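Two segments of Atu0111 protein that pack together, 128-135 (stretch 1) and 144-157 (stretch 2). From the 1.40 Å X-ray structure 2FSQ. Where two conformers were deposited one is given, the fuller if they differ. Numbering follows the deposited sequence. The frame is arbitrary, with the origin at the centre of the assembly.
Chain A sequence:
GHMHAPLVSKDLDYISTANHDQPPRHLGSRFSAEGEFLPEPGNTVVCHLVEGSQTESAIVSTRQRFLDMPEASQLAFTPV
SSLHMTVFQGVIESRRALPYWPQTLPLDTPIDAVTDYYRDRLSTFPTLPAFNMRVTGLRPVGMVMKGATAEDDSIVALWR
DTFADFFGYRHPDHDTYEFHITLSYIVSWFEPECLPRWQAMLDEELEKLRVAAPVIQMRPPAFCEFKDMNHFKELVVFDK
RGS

Stretch 1 128-135: LPAFNMRV
Stretch 2 144-157: VMKGATAEDDSIVA

Stretch 1 runs extended throughout (phi -65° to -135°, psi 129° to 156°), as loop from Leu 128 to Asn 132 and strand from Met 133 to Val 135. Stretch 2 enters as a strand, Val 144 to Gly 147, turns at Ala 148 (phi/psi -58°/-38°) and Thr 149 (-127°/163°), and continues as a helix from Ala 150. The strands are antiparallel, their directions 145° apart and their axes 4.6 Å apart at closest approach. Arg 134 and Lys 146 form the hydrogen-bonded pair (CA to CA 5.8 Å), with Arg 134 N to Lys 146 O at 2.8 Å and Lys 146 N to Arg 134 O at 3.1 Å. The flanking non-hydrogen-bonded pairs lie closer, Met 133 CA to Gly 147 CA at 4.3 Å and Val 135 CA to Met 145 CA at 4.4 Å. The ladder extends past the strand through Ala 148 N to Asn 132 O, 2.8 Å and nearly linear.

Arg 134 and Lys 146 (m, t, p, p) share one sheet face. The arginine (p, t, t, chi4 101°) reaches along the turn, where Arg 134 NE donates to Ala 148 O at 3.0 Å, near the guanidinium plane. The small Ala 148 packs its CB 3.8 Å from CB of Asn 132 (m, chi2 -56°).

Val 135 (p) and Met 145 (m, t, p) share the opposite face. Met 133, like Met 145 a selenomethionine, points away from stretch 2 overall, yet its CB touches Met 145 CE at 3.4 Å. Met 133 (m, m, m) curls so that its CE comes 3.7 Å from Gly 147 N and its SE 4.3 Å from Val 156 CG1, bridging strand and helix. Gly 147 leaves room for the helix start: an ideal CB here would lie 2.6 Å from Asp 153 N. Gly 147 N also donates to Asp 153 OD1 at 2.7 Å.

The helix sets one flank against the extended loop. Phe 131 (p, chi2 86°) offers a ring face to Val 156 (p), whose CG2 sits 4.0 Å from the Phe 131 ring centroid, 12° off the normal. Ile 155 (m, t) lies at the ring edge; its CG2 is 3.9 Å from Phe 131 CB and 3.3 Å from Pro 129 O, nestling between the two residues.

Buried Asp 152 (m, chi2 -65°) ties turn, helix and loop together, its carboxylate serving both stretches: Asp 152 OD1 accepts from Asn 132 N at 2.9 Å, while Asp 152 OD2 accepts from Thr 149 OG1 at 2.7 Å. Thr 149 (p) caps the helix through a weak bond from Asp 152 N to Thr 149 OG1, 3.3 Å. One water bridges Asp 152 OD1 and Ala 130 O; another links Asp 152 OD2 to Asn 132 ND2.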

# COMPACT_ATOMS: atom_id res chain seq x y z
N LEU A 128 4.33 4.21 -20.91
CA LEU A 128 5.12 5.16 -20.14
C LEU A 128 6.42 4.51 -19.70
O LEU A 128 6.49 3.28 -19.63
CB LEU A 128 4.32 5.69 -18.95
CG LEU A 128 3.02 6.41 -19.31
CD1 LEU A 128 2.22 6.72 -18.06
CD2 LEU A 128 3.24 7.67 -20.11
N PRO A 129 7.46 5.31 -19.43
CA PRO A 129 8.74 4.72 -19.07
C PRO A 129 8.71 3.96 -17.75
O PRO A 129 7.94 4.30 -16.83
CB PRO A 129 9.67 5.93 -18.96
CG PRO A 129 9.01 7.02 -19.74
CD PRO A 129 7.55 6.79 -19.51
N ALA A 130 9.57 2.95 -17.65
CA ALA A 130 9.73 2.22 -16.41
C ALA A 130 10.37 3.11 -15.36
O ALA A 130 11.08 4.08 -15.66
CB ALA A 130 10.61 1.00 -16.64
N PHE A 131 10.09 2.77 -14.10
CA PHE A 131 10.67 3.47 -12.97
C PHE A 131 11.21 2.47 -11.96
O PHE A 131 10.76 1.31 -11.92
CB PHE A 131 9.62 4.39 -12.30
CG PHE A 131 8.33 3.68 -11.93
CD1 PHE A 131 8.20 3.01 -10.70
CD2 PHE A 131 7.24 3.70 -12.80
CE1 PHE A 131 6.99 2.37 -10.36
CE2 PHE A 131 6.05 3.08 -12.46
CZ PHE A 131 5.92 2.40 -11.25
N ASN A 132 12.18 2.92 -11.18
CA ASN A 132 12.76 2.15 -10.10
C ASN A 132 12.49 2.87 -8.78
O ASN A 132 12.57 4.09 -8.73
CB ASN A 132 14.27 2.08 -10.30
CG ASN A 132 14.65 1.37 -11.56
OD1 ASN A 132 14.27 0.22 -11.77
ND2 ASN A 132 15.42 2.04 -12.42
N MSE A 133 12.14 2.10 -7.75
CA MSE A 133 11.84 2.65 -6.43
C MSE A 133 12.82 2.08 -5.41
O MSE A 133 13.37 0.98 -5.61
CB MSE A 133 10.41 2.29 -6.00
CG MSE A 133 9.33 2.62 -7.04
SE MSE A 133 9.08 4.54 -7.32
CE MSE A 133 8.26 5.07 -5.63
N ARG A 134 13.02 2.80 -4.31
CA ARG A 134 13.89 2.35 -3.21
C ARG A 134 13.17 2.61 -1.89
O ARG A 134 12.31 3.50 -1.80
CB ARG A 134 15.26 3.04 -3.20
CG ARG A 134 15.20 4.52 -3.04
CD ARG A 134 16.62 5.02 -3.13
NE ARG A 134 16.69 6.47 -3.27
CZ ARG A 134 16.97 7.28 -2.27
NH1 ARG A 134 17.17 6.78 -1.05
NH2 ARG A 134 17.03 8.58 -2.48
N VAL A 135 13.53 1.84 -0.87
CA VAL A 135 12.96 2.01 0.47
C VAL A 135 13.72 3.08 1.26
O VAL A 135 14.95 3.03 1.36
CB VAL A 135 12.89 0.67 1.26
CG1 VAL A 135 14.28 0.06 1.51
CG2 VAL A 135 12.11 0.84 2.59
N VAL A 144 8.24 2.78 3.62
CA VAL A 144 8.03 4.02 2.89
C VAL A 144 9.02 3.99 1.72
O VAL A 144 10.18 3.59 1.88
CB VAL A 144 8.32 5.24 3.77
CG1 VAL A 144 8.17 6.52 2.96
CG2 VAL A 144 7.39 5.24 4.98
N MSE A 145 8.58 4.46 0.55
CA MSE A 145 9.42 4.42 -0.64
C MSE A 145 9.36 5.69 -1.44
O MSE A 145 8.37 6.42 -1.41
CB MSE A 145 8.95 3.31 -1.54
CG MSE A 145 8.94 2.00 -0.82
SE MSE A 145 7.98 0.57 -1.74
CE MSE A 145 8.91 0.60 -3.44
N LYS A 146 10.44 5.94 -2.17
CA LYS A 146 10.47 6.98 -3.17
C LYS A 146 11.21 6.43 -4.39
O LYS A 146 11.73 5.31 -4.39
CB LYS A 146 11.15 8.26 -2.66
CG LYS A 146 10.32 9.09 -1.67
CD LYS A 146 11.03 10.38 -1.31
CE LYS A 146 10.89 11.44 -2.40
NZ LYS A 146 9.49 11.80 -2.74
N GLY A 147 11.28 7.24 -5.42
CA GLY A 147 12.04 6.92 -6.63
C GLY A 147 13.50 6.63 -6.27
O GLY A 147 14.07 7.24 -5.34
N ALA A 148 14.09 5.66 -6.94
CA ALA A 148 15.50 5.32 -6.69
C ALA A 148 16.35 6.56 -6.93
O ALA A 148 17.30 6.83 -6.19
CB ALA A 148 15.92 4.18 -7.59
N THR A 149 15.97 7.31 -7.97
CA THR A 149 16.59 8.60 -8.31
C THR A 149 15.50 9.66 -8.43
O THR A 149 14.29 9.34 -8.55
CB THR A 149 17.35 8.53 -9.66
OG1 THR A 149 16.38 8.36 -10.70
CG2 THR A 149 18.37 7.38 -9.68
N ALA A 150 15.89 10.93 -8.39
CA ALA A 150 14.93 12.02 -8.53
C ALA A 150 14.14 11.92 -9.85
O ALA A 150 12.96 12.23 -9.89
CB ALA A 150 15.60 13.38 -8.38
N GLU A 151 14.79 11.45 -10.91
CA GLU A 151 14.08 11.23 -12.16
C GLU A 151 12.97 10.18 -12.03
O GLU A 151 11.92 10.31 -12.66
CB GLU A 151 15.08 10.82 -13.26
CG GLU A 151 14.46 10.84 -14.63
CD GLU A 151 15.25 10.08 -15.68
OE1 GLU A 151 16.05 9.19 -15.30
OE2 GLU A 151 15.02 10.32 -16.89
N ASP A 152 13.20 9.12 -11.25
CA ASP A 152 12.14 8.13 -11.00
C ASP A 152 10.90 8.73 -10.37
O ASP A 152 9.79 8.35 -10.71
CB ASP A 152 12.65 6.97 -10.15
CG ASP A 152 13.67 6.12 -10.87
OD1 ASP A 152 13.27 5.49 -11.85
OD2 ASP A 152 14.85 6.12 -10.46
N ASP A 153 11.09 9.67 -9.45
CA ASP A 153 9.94 10.37 -8.87
C ASP A 153 9.11 11.08 -9.94
O ASP A 153 7.87 11.04 -9.92
CB ASP A 153 10.39 11.38 -7.82
CG ASP A 153 11.02 10.73 -6.61
OD1 ASP A 153 10.48 9.72 -6.11
OD2 ASP A 153 12.09 11.23 -6.18
N SER A 154 9.79 11.71 -10.89
CA SER A 154 9.11 12.39 -11.97
C SER A 154 8.37 11.40 -12.87
O SER A 154 7.24 11.65 -13.28
CB SER A 154 10.12 13.26 -12.74
OG SER A 154 9.53 13.86 -13.87
N ILE A 155 8.98 10.24 -13.13
CA ILE A 155 8.33 9.24 -13.96
C ILE A 155 7.07 8.66 -13.31
O ILE A 155 6.02 8.59 -13.94
CB ILE A 155 9.33 8.11 -14.31
CG1 ILE A 155 10.47 8.67 -15.17
CG2 ILE A 155 8.62 6.96 -15.04
CD1 ILE A 155 11.62 7.71 -15.32
N VAL A 156 7.17 8.28 -12.04
CA VAL A 156 6.00 7.70 -11.39
C VAL A 156 4.90 8.75 -11.22
O VAL A 156 3.72 8.43 -11.30
CB VAL A 156 6.35 6.89 -10.09
CG1 VAL A 156 6.79 7.78 -8.95
CG2 VAL A 156 5.18 5.98 -9.69
N ALA A 157 5.28 10.02 -11.06
CA ALA A 157 4.26 11.07 -10.98
C ALA A 157 3.51 11.17 -12.31
O ALA A 157 2.30 11.45 -12.34
CB ALA A 157 4.88 12.41 -10.63
O HOH W 1 13.82 4.91 -14.53
O HOH W 2 16.69 4.54 -11.72